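Local coordinates for glycosyl hydrolase family 2, TIM barrel domain protein (Parabacteroides merdae ATCC 43184, PDB 6DXU), which probably hydrolyses beta-glucuronides as a family 2 glycoside hydrolase of a human gut bacterium, releasing glucuronic acid from its conjugates, at residues Lys30-Asn35 / Met343-Met348; Tyr103-Ile108 / Asn230-Arg235; His575-Glu580 / Gln684-Ala689. All coordinates share one frame; numbering follows the deposited sequence.

Contact 1: Lys30-Asn35 / Met343-Met348; sequences KIRLTN and MTEDMM
Arg32 turns the NH1/NH2 edge of its guanidinium group to one carboxylate oxygen of Glu345, OE1, and this pair alone carries the contact. Both nitrogens converge on OE1, so the grip is end-on with two nitrogens on a single atom instead of the paired, side-by-side form. The distance is 2.8 Å from Arg32 NH2 to Glu345 OE1 and 3.0 Å from Arg32 NH1 to the same oxygen. Because OE1 is shared, neither bond is straight: the N-H...O angles are 146° for NH2 and 135° for NH1. The oxygen lies close to the guanidinium plane, but the two groups are steeply inclined to each other; NH1 meets OE1 nearly along its C-O axis while NH2 comes from above the carboxylate.

With the contact resting on one pair of side chains, a long one is needed. Arg32 sits on the edge strand 30-32, and its chain, extended from CG to NE, spans the gap that the backbones leave. Glu345, on the helix, sends CG anti to its backbone N (chi1 175°) and runs out straight, meeting the arginine at about a right angle. Tyr193 adds a cation-pi contact to Arg32, and Arg349 pairs with Glu345 OE2, so both charges have further partners.

Glu345 is the first residue of helix 345-357, where an acidic side chain is probably welcome beside the positive end of the helix dipole. Thr344 before it is the N-cap of a capping box: Met347 N donates to Thr344 OG1 at 3.3 Å, and Thr344 N donates weakly back to Met347 SD, a sulfur where a polar side chain is usual. The whole is a surface salt bridge between the edge strand of the sugar-binding domain and the N-terminus of a TIM-barrel helix in a family 2 glycoside hydrolase.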
loop_
_atom_site.group_PDB
_atom_site.type_symbol
_atom_site.label_atom_id
_atom_site.label_comp_id
_atom_site.label_asym_id
_atom_site.label_seq_id
_atom_site.Cartn_x
_atom_site.Cartn_y
_atom_site.Cartn_z
ATOM N N LYS D 30 -10.185 -34.650 -15.672
ATOM C CA LYS D 30 -10.426 -33.274 -16.086
ATOM C C LYS D 30 -11.901 -33.125 -16.430
ATOM O O LYS D 30 -12.403 -33.783 -17.348
ATOM C CB LYS D 30 -9.560 -32.942 -17.296
ATOM C CG LYS D 30 -9.503 -31.491 -17.695
ATOM C CD LYS D 30 -8.248 -31.262 -18.523
ATOM C CE LYS D 30 -7.949 -29.799 -18.768
ATOM N NZ LYS D 30 -6.464 -29.573 -18.886
ATOM N N ILE D 31 -12.582 -32.241 -15.719
ATOM C CA ILE D 31 -14.029 -32.118 -15.792
ATOM C C ILE D 31 -14.372 -30.704 -16.218
ATOM O O ILE D 31 -14.042 -29.744 -15.508
ATOM C CB ILE D 31 -14.677 -32.470 -14.446
ATOM C CG1 ILE D 31 -14.279 -33.899 -14.068
ATOM C CG2 ILE D 31 -16.183 -32.293 -14.516
ATOM C CD1 ILE D 31 -14.432 -34.213 -12.601
ATOM N N ARG D 32 -14.995 -30.566 -17.387
ATOM C CA ARG D 32 -15.459 -29.252 -17.807
ATOM C C ARG D 32 -16.629 -28.825 -16.927
ATOM O O ARG D 32 -17.630 -29.536 -16.825
ATOM C CB ARG D 32 -15.862 -29.280 -19.276
ATOM C CG ARG D 32 -14.673 -29.252 -20.200
ATOM C CD ARG D 32 -15.084 -29.572 -21.645
ATOM N NE ARG D 32 -13.910 -29.572 -22.506
ATOM C CZ ARG D 32 -13.944 -29.852 -23.805
ATOM N NH1 ARG D 32 -15.099 -30.151 -24.388
ATOM N NH2 ARG D 32 -12.825 -29.832 -24.514
ATOM N N LEU D 33 -16.508 -27.667 -16.287
ATOM C CA LEU D 33 -17.585 -27.139 -15.451
ATOM C C LEU D 33 -18.503 -26.315 -16.339
ATOM O O LEU D 33 -18.286 -25.126 -16.555
ATOM C CB LEU D 33 -17.019 -26.301 -14.308
ATOM C CG LEU D 33 -16.099 -27.049 -13.359
ATOM C CD1 LEU D 33 -15.516 -26.057 -12.328
ATOM C CD2 LEU D 33 -16.910 -28.127 -12.657
ATOM N N THR D 34 -19.532 -26.952 -16.884
ATOM C CA THR D 34 -20.405 -26.241 -17.800
ATOM C C THR D 34 -21.787 -25.953 -17.241
ATOM O O THR D 34 -22.379 -24.936 -17.610
ATOM C CB THR D 34 -20.542 -27.018 -19.115
ATOM O OG1 THR D 34 -21.107 -28.299 -18.847
ATOM C CG2 THR D 34 -19.143 -27.202 -19.776
ATOM N N ASN D 35 -22.305 -26.784 -16.343
ATOM C CA ASN D 35 -23.691 -26.674 -15.904
ATOM C C ASN D 35 -23.822 -26.014 -14.528
ATOM O O ASN D 35 -22.883 -25.976 -13.737
ATOM C CB ASN D 35 -24.330 -28.058 -15.869
ATOM C CG ASN D 35 -24.413 -28.679 -17.243
ATOM O OD1 ASN D 35 -24.917 -28.057 -18.176
ATOM N ND2 ASN D 35 -23.911 -29.893 -17.381
ATOM N N MET D 343 -17.007 -20.000 -27.751
ATOM C CA MET D 343 -17.168 -21.129 -28.675
ATOM C C MET D 343 -16.934 -22.459 -27.969
ATOM O O MET D 343 -16.070 -22.571 -27.093
ATOM C CB MET D 343 -16.205 -20.999 -29.849
ATOM C CG MET D 343 -16.474 -19.761 -30.699
ATOM S SD MET D 343 -15.399 -19.652 -32.142
ATOM C CE MET D 343 -16.028 -21.008 -33.145
ATOM N N THR D 344 -17.703 -23.475 -28.359
ATOM C CA THR D 344 -17.535 -24.810 -27.816
ATOM C C THR D 344 -16.506 -25.588 -28.636
ATOM O O THR D 344 -16.126 -25.200 -29.740
ATOM C CB THR D 344 -18.852 -25.575 -27.820
ATOM O OG1 THR D 344 -19.260 -25.782 -29.178
ATOM C CG2 THR D 344 -19.929 -24.809 -27.029
ATOM N N GLU D 345 -16.072 -26.721 -28.089
ATOM C CA GLU D 345 -15.135 -27.563 -28.830
ATOM C C GLU D 345 -15.714 -27.989 -30.181
ATOM O O GLU D 345 -15.009 -27.987 -31.195
ATOM C CB GLU D 345 -14.752 -28.796 -28.013
ATOM C CG GLU D 345 -13.870 -29.743 -28.829
ATOM C CD GLU D 345 -13.293 -30.895 -28.038
ATOM O OE1 GLU D 345 -13.659 -31.060 -26.865
ATOM O OE2 GLU D 345 -12.447 -31.629 -28.596
ATOM N N ASP D 346 -16.997 -28.346 -30.217
ATOM C CA ASP D 346 -17.600 -28.768 -31.480
ATOM C C ASP D 346 -17.590 -27.640 -32.504
ATOM O O ASP D 346 -17.352 -27.876 -33.695
ATOM C CB ASP D 346 -19.024 -29.263 -31.249
ATOM C CG ASP D 346 -19.061 -30.640 -30.622
ATOM O OD1 ASP D 346 -18.032 -31.344 -30.665
ATOM O OD2 ASP D 346 -20.122 -31.017 -30.088
ATOM N N MET D 347 -17.851 -26.406 -32.067
ATOM C CA MET D 347 -17.792 -25.284 -32.999
ATOM C C MET D 347 -16.376 -25.089 -33.539
ATOM O O MET D 347 -16.186 -24.822 -34.730
ATOM C CB MET D 347 -18.261 -24.006 -32.317
ATOM C CG MET D 347 -19.712 -24.000 -31.897
ATOM S SD MET D 347 -19.980 -22.475 -30.973
ATOM C CE MET D 347 -21.670 -22.706 -30.448
ATOM N N MET D 348 -15.372 -25.189 -32.666
ATOM C CA MET D 348 -13.988 -25.047 -33.118
ATOM C C MET D 348 -13.599 -26.141 -34.112
ATOM O O MET D 348 -12.932 -25.862 -35.118
ATOM C CB MET D 348 -13.044 -25.070 -31.915
ATOM C CG MET D 348 -13.269 -23.916 -30.928
ATOM S SD MET D 348 -12.063 -24.072 -29.593
ATOM C CE MET D 348 -12.916 -23.318 -28.205
#

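Contact 2: Tyr103-Ile108 / Asn230-Arg235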
loop_
_atom_site.group_PDB
_atom_site.type_symbol
_atom_site.label_atom_id
_atom_site.label_comp_id
_atom_site.label_asym_id
_atom_site.label_seq_id
_atom_site.Cartn_x
_atom_site.Cartn_y
_atom_site.Cartn_z
ATOM N N TYR D 103 -8.627 -39.203 -5.984
ATOM C CA TYR D 103 -7.279 -39.536 -5.552
ATOM C C TYR D 103 -7.129 -39.414 -4.044
ATOM O O TYR D 103 -7.706 -38.522 -3.416
ATOM C CB TYR D 103 -6.251 -38.651 -6.241
ATOM C CG TYR D 103 -6.204 -38.852 -7.728
ATOM C CD1 TYR D 103 -5.600 -39.988 -8.280
ATOM C CD2 TYR D 103 -6.735 -37.904 -8.589
ATOM C CE1 TYR D 103 -5.544 -40.168 -9.653
ATOM C CE2 TYR D 103 -6.679 -38.081 -9.962
ATOM C CZ TYR D 103 -6.083 -39.216 -10.485
ATOM O OH TYR D 103 -6.020 -39.386 -11.850
ATOM N N ARG D 104 -6.352 -40.330 -3.467
ATOM C CA ARG D 104 -6.045 -40.277 -2.046
ATOM C C ARG D 104 -5.136 -39.086 -1.749
ATOM O O ARG D 104 -4.082 -38.929 -2.372
ATOM C CB ARG D 104 -5.390 -41.589 -1.621
ATOM C CG ARG D 104 -4.905 -41.601 -0.201
ATOM C CD ARG D 104 -5.994 -41.310 0.844
ATOM N NE ARG D 104 -5.388 -41.526 2.157
ATOM C CZ ARG D 104 -5.122 -40.581 3.051
ATOM N NH1 ARG D 104 -5.457 -39.311 2.826
ATOM N NH2 ARG D 104 -4.529 -40.920 4.190
ATOM N N ASN D 105 -5.553 -38.233 -0.810
ATOM C CA ASN D 105 -4.792 -37.034 -0.465
ATOM C C ASN D 105 -4.536 -36.175 -1.704
ATOM O O ASN D 105 -3.487 -35.543 -1.842
ATOM C CB ASN D 105 -3.471 -37.385 0.232
ATOM C CG ASN D 105 -2.945 -36.238 1.080
ATOM O OD1 ASN D 105 -3.724 -35.451 1.623
ATOM N ND2 ASN D 105 -1.624 -36.128 1.189
ATOM N N GLY D 106 -5.502 -36.136 -2.610
ATOM C CA GLY D 106 -5.292 -35.483 -3.886
ATOM C C GLY D 106 -5.485 -33.973 -3.837
ATOM O O GLY D 106 -5.888 -33.384 -2.833
ATOM N N ARG D 107 -5.212 -33.346 -4.979
ATOM C CA ARG D 107 -5.311 -31.905 -5.143
ATOM C C ARG D 107 -6.517 -31.578 -6.000
ATOM O O ARG D 107 -6.904 -32.360 -6.877
ATOM C CB ARG D 107 -4.054 -31.318 -5.808
ATOM C CG ARG D 107 -2.738 -31.790 -5.212
ATOM C CD ARG D 107 -2.626 -31.474 -3.733
ATOM N NE ARG D 107 -2.533 -30.039 -3.459
ATOM C CZ ARG D 107 -2.330 -29.528 -2.249
ATOM N NH1 ARG D 107 -2.206 -30.337 -1.203
ATOM N NH2 ARG D 107 -2.255 -28.214 -2.077
ATOM N N ILE D 108 -7.081 -30.394 -5.751
ATOM C CA ILE D 108 -8.195 -29.850 -6.519
ATOM C C ILE D 108 -7.684 -28.594 -7.208
ATOM O O ILE D 108 -7.332 -27.612 -6.532
ATOM C CB ILE D 108 -9.385 -29.491 -5.609
ATOM C CG1 ILE D 108 -9.751 -30.655 -4.695
ATOM C CG2 ILE D 108 -10.589 -29.078 -6.438
ATOM C CD1 ILE D 108 -10.572 -30.211 -3.483
ATOM N N ASN D 230 4.369 -31.153 -6.450
ATOM C CA ASN D 230 4.574 -32.078 -5.341
ATOM C C ASN D 230 4.397 -31.334 -4.015
ATOM O O ASN D 230 5.347 -31.213 -3.224
ATOM C CB ASN D 230 5.966 -32.714 -5.464
ATOM C CG ASN D 230 6.251 -33.754 -4.395
ATOM O OD1 ASN D 230 5.380 -34.133 -3.607
ATOM N ND2 ASN D 230 7.499 -34.223 -4.365
ATOM N N PRO D 231 3.190 -30.835 -3.730
ATOM C CA PRO D 231 2.990 -30.044 -2.503
ATOM C C PRO D 231 3.147 -30.849 -1.221
ATOM O O PRO D 231 3.377 -30.245 -0.168
ATOM C CB PRO D 231 1.557 -29.498 -2.654
ATOM C CG PRO D 231 0.881 -30.439 -3.611
ATOM C CD PRO D 231 1.960 -30.930 -4.547
ATOM N N GLU D 232 3.017 -32.177 -1.262
ATOM C CA GLU D 232 3.202 -33.003 -0.074
ATOM C C GLU D 232 4.644 -33.406 0.159
ATOM O O GLU D 232 4.915 -34.098 1.144
ATOM C CB GLU D 232 2.355 -34.278 -0.134
ATOM C CG GLU D 232 0.867 -34.044 -0.124
ATOM C CD GLU D 232 0.354 -33.476 1.191
ATOM O OE1 GLU D 232 1.029 -33.627 2.243
ATOM O OE2 GLU D 232 -0.743 -32.880 1.169
ATOM N N ASP D 233 5.566 -33.009 -0.715
ATOM C CA ASP D 233 6.997 -33.267 -0.517
ATOM C C ASP D 233 7.307 -34.768 -0.466
ATOM O O ASP D 233 8.144 -35.227 0.316
ATOM C CB ASP D 233 7.494 -32.544 0.745
ATOM C CG ASP D 233 8.988 -32.655 0.939
ATOM O OD1 ASP D 233 9.416 -32.929 2.088
ATOM O OD2 ASP D 233 9.730 -32.510 -0.061
ATOM N N ILE D 234 6.649 -35.541 -1.344
ATOM C CA ILE D 234 7.016 -36.944 -1.541
ATOM C C ILE D 234 8.464 -37.017 -2.013
ATOM O O ILE D 234 8.865 -36.298 -2.936
ATOM C CB ILE D 234 6.055 -37.602 -2.554
ATOM C CG1 ILE D 234 4.589 -37.485 -2.096
ATOM C CG2 ILE D 234 6.439 -39.066 -2.803
ATOM C CD1 ILE D 234 4.333 -37.957 -0.688
ATOM N N ARG D 235 9.264 -37.892 -1.389
ATOM C CA ARG D 235 10.705 -37.869 -1.640
ATOM C C ARG D 235 11.142 -38.688 -2.846
ATOM O O ARG D 235 12.184 -38.381 -3.445
ATOM C CB ARG D 235 11.479 -38.347 -0.406
ATOM C CG ARG D 235 11.139 -37.594 0.877
ATOM C CD ARG D 235 11.521 -36.124 0.823
ATOM N NE ARG D 235 11.225 -35.437 2.089
ATOM C CZ ARG D 235 12.030 -35.453 3.148
ATOM N NH1 ARG D 235 13.188 -36.111 3.101
ATOM N NH2 ARG D 235 11.679 -34.808 4.256
HETATM O O HOH W 1 -2.018 -33.316 -1.280
#
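Pro231 presents its ring to one face of the Arg107 guanidinium: Pro231 CG stands 3.4 Å from Arg107 NE, displaced from the centre of the group toward its rim. The face of a guanidinium, which forms no hydrogen bonds, suits a compact proline ring, while its N-H groups point outward in the plane. They are put to use, since NE pairs with Asp141 in a salt bridge and NH1 turns toward Glu232. Bends at chi2 and chi3 (-58° and -68°) fold the arginine chain back so that its head slides past the proline.

Both segments are built on turns, type II from Tyr103 to Gly106 and type I from Asn230 to Asp233, and they join the sugar-binding domain to the beta-sandwich domain that follows it in family 2 enzymes. Pro231 and Glu232 occupy the two central positions of the second turn, where proline's fixed phi fits well.

Glu232 reaches Arg107 through a long salt bridge, 3.8 Å from OE2 to NH1. A water closes the gap: it accepts from Arg107 NH1 and donates to Glu232 OE2 at 2.8 Å and to Asn105 O at 2.7 Å. Asn105 also sets its amide against the carboxylate, ND2 lying 3.3 Å from Glu232 CD, while that nitrogen hydrogen-bonds to Glu201.

Contact 3: His575-Glu580 / Gln684-Ala689; sequences HLKEQE and QDYPAA
A bend at chi2 of Gln684 (-53°) brings its amide to Lys577 O, while Lys577, with CG between its backbone N and carbonyl carbon (chi1 72°) and a further bend at chi2, carries its stem past the glutamine toward Tyr686. The contact sets a loop of the DUF4982 region, between strands 674-680 and 692-696, against the C-terminal turn of helix 565-579, which precedes strand 587-589 of the TIM-barrel sheet; it is probably interdomain. Gln684 NE2 donates to Lys577 O at 2.9 Å, almost straight at 173°, from above the carbonyl plane. Glu580 N reaches the same oxygen from the opposite face, so a carbonyl near the helix end has two donors. Glutamine suits the task because its amide N-H can donate to a backbone carbonyl and its two-carbon spacer lets it bend to reach it.

Lys577 CD makes van der Waals contact with Gln684 OE1 at 3.6 Å. The apolar part is Lys577 CE, 4.0 Å from Tyr686 CB, the lysine and tyrosine side chains crossing at about a right angle. Tyr686 is anchored by its hydroxyl, bonded to Arg570 O, and Pro687 CB covers one face of its ring. Lys577 NZ meets Glu578 OE2 at 3.0 Å, from above the carboxylate plane.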
loop_
_atom_site.group_PDB
_atom_site.type_symbol
_atom_site.label_atom_id
_atom_site.label_comp_id
_atom_site.label_asym_id
_atom_site.label_seq_id
_atom_site.Cartn_x
_atom_site.Cartn_y
_atom_site.Cartn_z
ATOM N N HIS D 575 -5.291 -12.150 -56.549
ATOM C CA HIS D 575 -4.182 -12.440 -55.641
ATOM C C HIS D 575 -3.684 -13.871 -55.813
ATOM O O HIS D 575 -2.473 -14.126 -55.869
ATOM C CB HIS D 575 -4.609 -12.224 -54.186
ATOM C CG HIS D 575 -4.605 -10.796 -53.739
ATOM N ND1 HIS D 575 -5.562 -9.890 -54.135
ATOM C CD2 HIS D 575 -3.777 -10.126 -52.902
ATOM C CE1 HIS D 575 -5.322 -8.720 -53.572
ATOM N NE2 HIS D 575 -4.243 -8.836 -52.816
ATOM N N LEU D 576 -4.612 -14.826 -55.877
ATOM C CA LEU D 576 -4.216 -16.231 -55.898
ATOM C C LEU D 576 -3.536 -16.601 -57.214
ATOM O O LEU D 576 -2.597 -17.404 -57.226
ATOM C CB LEU D 576 -5.430 -17.122 -55.649
ATOM C CG LEU D 576 -6.054 -16.874 -54.274
ATOM C CD1 LEU D 576 -7.151 -17.882 -53.978
ATOM C CD2 LEU D 576 -4.959 -16.910 -53.198
ATOM N N LYS D 577 -3.994 -16.049 -58.334
ATOM C CA LYS D 577 -3.314 -16.390 -59.577
ATOM C C LYS D 577 -1.951 -15.709 -59.662
ATOM O O LYS D 577 -1.005 -16.290 -60.206
ATOM C CB LYS D 577 -4.204 -16.074 -60.776
ATOM C CG LYS D 577 -4.396 -14.633 -61.089
ATOM C CD LYS D 577 -3.641 -14.254 -62.347
ATOM C CE LYS D 577 -3.917 -12.808 -62.720
ATOM N NZ LYS D 577 -2.775 -12.172 -63.430
ATOM N N GLU D 578 -1.810 -14.520 -59.073
ATOM C CA GLU D 578 -0.496 -13.885 -59.000
ATOM C C GLU D 578 0.485 -14.719 -58.178
ATOM O O GLU D 578 1.675 -14.802 -58.511
ATOM C CB GLU D 578 -0.625 -12.478 -58.416
ATOM C CG GLU D 578 -1.335 -11.481 -59.333
ATOM C CD GLU D 578 -0.522 -11.109 -60.566
ATOM O OE1 GLU D 578 0.037 -9.984 -60.596
ATOM O OE2 GLU D 578 -0.450 -11.941 -61.499
ATOM N N GLN D 579 0.013 -15.340 -57.095
ATOM C CA GLN D 579 0.927 -16.095 -56.246
ATOM C C GLN D 579 1.520 -17.305 -56.960
ATOM O O GLN D 579 2.612 -17.756 -56.591
ATOM C CB GLN D 579 0.219 -16.519 -54.959
ATOM C CG GLN D 579 -0.081 -15.322 -54.054
ATOM C CD GLN D 579 -0.822 -15.693 -52.784
ATOM O OE1 GLN D 579 -1.078 -16.871 -52.503
ATOM N NE2 GLN D 579 -1.168 -14.678 -52.003
ATOM N N GLU D 580 0.853 -17.825 -57.988
ATOM C CA GLU D 580 1.447 -18.930 -58.735
ATOM C C GLU D 580 2.691 -18.518 -59.519
ATOM O O GLU D 580 3.431 -19.396 -59.980
ATOM C CB GLU D 580 0.401 -19.544 -59.672
ATOM C CG GLU D 580 -0.753 -20.194 -58.912
ATOM C CD GLU D 580 -1.721 -20.940 -59.810
ATOM O OE1 GLU D 580 -1.476 -21.012 -61.029
ATOM O OE2 GLU D 580 -2.715 -21.480 -59.286
ATOM N N GLN D 684 -3.921 -18.572 -65.023
ATOM C CA GLN D 684 -3.500 -17.261 -65.489
ATOM C C GLN D 684 -4.506 -16.600 -66.420
ATOM O O GLN D 684 -4.376 -15.401 -66.683
ATOM C CB GLN D 684 -2.139 -17.371 -66.181
ATOM C CG GLN D 684 -1.032 -17.832 -65.247
ATOM C CD GLN D 684 -0.947 -16.981 -63.987
ATOM O OE1 GLN D 684 -0.850 -15.754 -64.052
ATOM N NE2 GLN D 684 -0.986 -17.635 -62.831
ATOM N N ASP D 685 -5.511 -17.336 -66.907
ATOM C CA ASP D 685 -6.546 -16.764 -67.770
ATOM C C ASP D 685 -7.660 -16.192 -66.896
ATOM O O ASP D 685 -8.729 -16.782 -66.715
ATOM C CB ASP D 685 -7.074 -17.816 -68.736
ATOM C CG ASP D 685 -8.108 -17.259 -69.705
ATOM O OD1 ASP D 685 -8.291 -16.024 -69.762
ATOM O OD2 ASP D 685 -8.754 -18.069 -70.397
ATOM N N TYR D 686 -7.398 -15.011 -66.359
ATOM C CA TYR D 686 -8.232 -14.330 -65.381
ATOM C C TYR D 686 -9.412 -13.637 -66.064
ATOM O O TYR D 686 -9.237 -13.014 -67.112
ATOM C CB TYR D 686 -7.382 -13.302 -64.615
ATOM C CG TYR D 686 -8.130 -12.426 -63.632
ATOM C CD1 TYR D 686 -8.656 -11.200 -64.019
ATOM C CD2 TYR D 686 -8.284 -12.815 -62.301
ATOM C CE1 TYR D 686 -9.336 -10.389 -63.114
ATOM C CE2 TYR D 686 -8.967 -12.009 -61.388
ATOM C CZ TYR D 686 -9.490 -10.806 -61.803
ATOM O OH TYR D 686 -10.156 -10.003 -60.905
ATOM N N PRO D 687 -10.611 -13.654 -65.454
ATOM C CA PRO D 687 -10.903 -14.281 -64.156
ATOM C C PRO D 687 -11.428 -15.704 -64.225
ATOM O O PRO D 687 -11.779 -16.197 -65.303
ATOM C CB PRO D 687 -11.968 -13.355 -63.564
ATOM C CG PRO D 687 -12.742 -12.892 -64.773
ATOM C CD PRO D 687 -11.695 -12.745 -65.879
ATOM N N ALA D 688 -11.516 -16.336 -63.049
ATOM C CA ALA D 688 -12.079 -17.677 -62.891
ATOM C C ALA D 688 -11.236 -18.748 -63.580
ATOM O O ALA D 688 -11.744 -19.816 -63.937
ATOM C CB ALA D 688 -13.533 -17.735 -63.381
ATOM N N ALA D 689 -9.938 -18.488 -63.741
ATOM C CA ALA D 689 -9.016 -19.485 -64.286
ATOM C C ALA D 689 -9.528 -20.039 -65.616
ATOM O O ALA D 689 -9.482 -21.244 -65.870
ATOM C CB ALA D 689 -8.781 -20.615 -63.281
#

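How the contacts relate
Each contact joins different parts of a multidomain chain. Contact 2 is nested along the sequence inside the loop closed by contact 1, and both reach the same four-stranded antiparallel sheet, contact 1 through edge strand 30-32 and contact 2 through strand 107-112. Their centres are about 27 Å apart, with nearest atoms about 7 Å apart. Contact 3 comes later in the chain, about 41 Å from contact 1 and about 61 Å from contact 2 between centres. The sugar-binding domain is thus linked both to the TIM barrel domain and to the following sandwich, while contact 3 sets the DUF4982 loop against helix 565-579, probably of the barrel. Contacts 1 and 3 lie on opposite sides of the chain's centre.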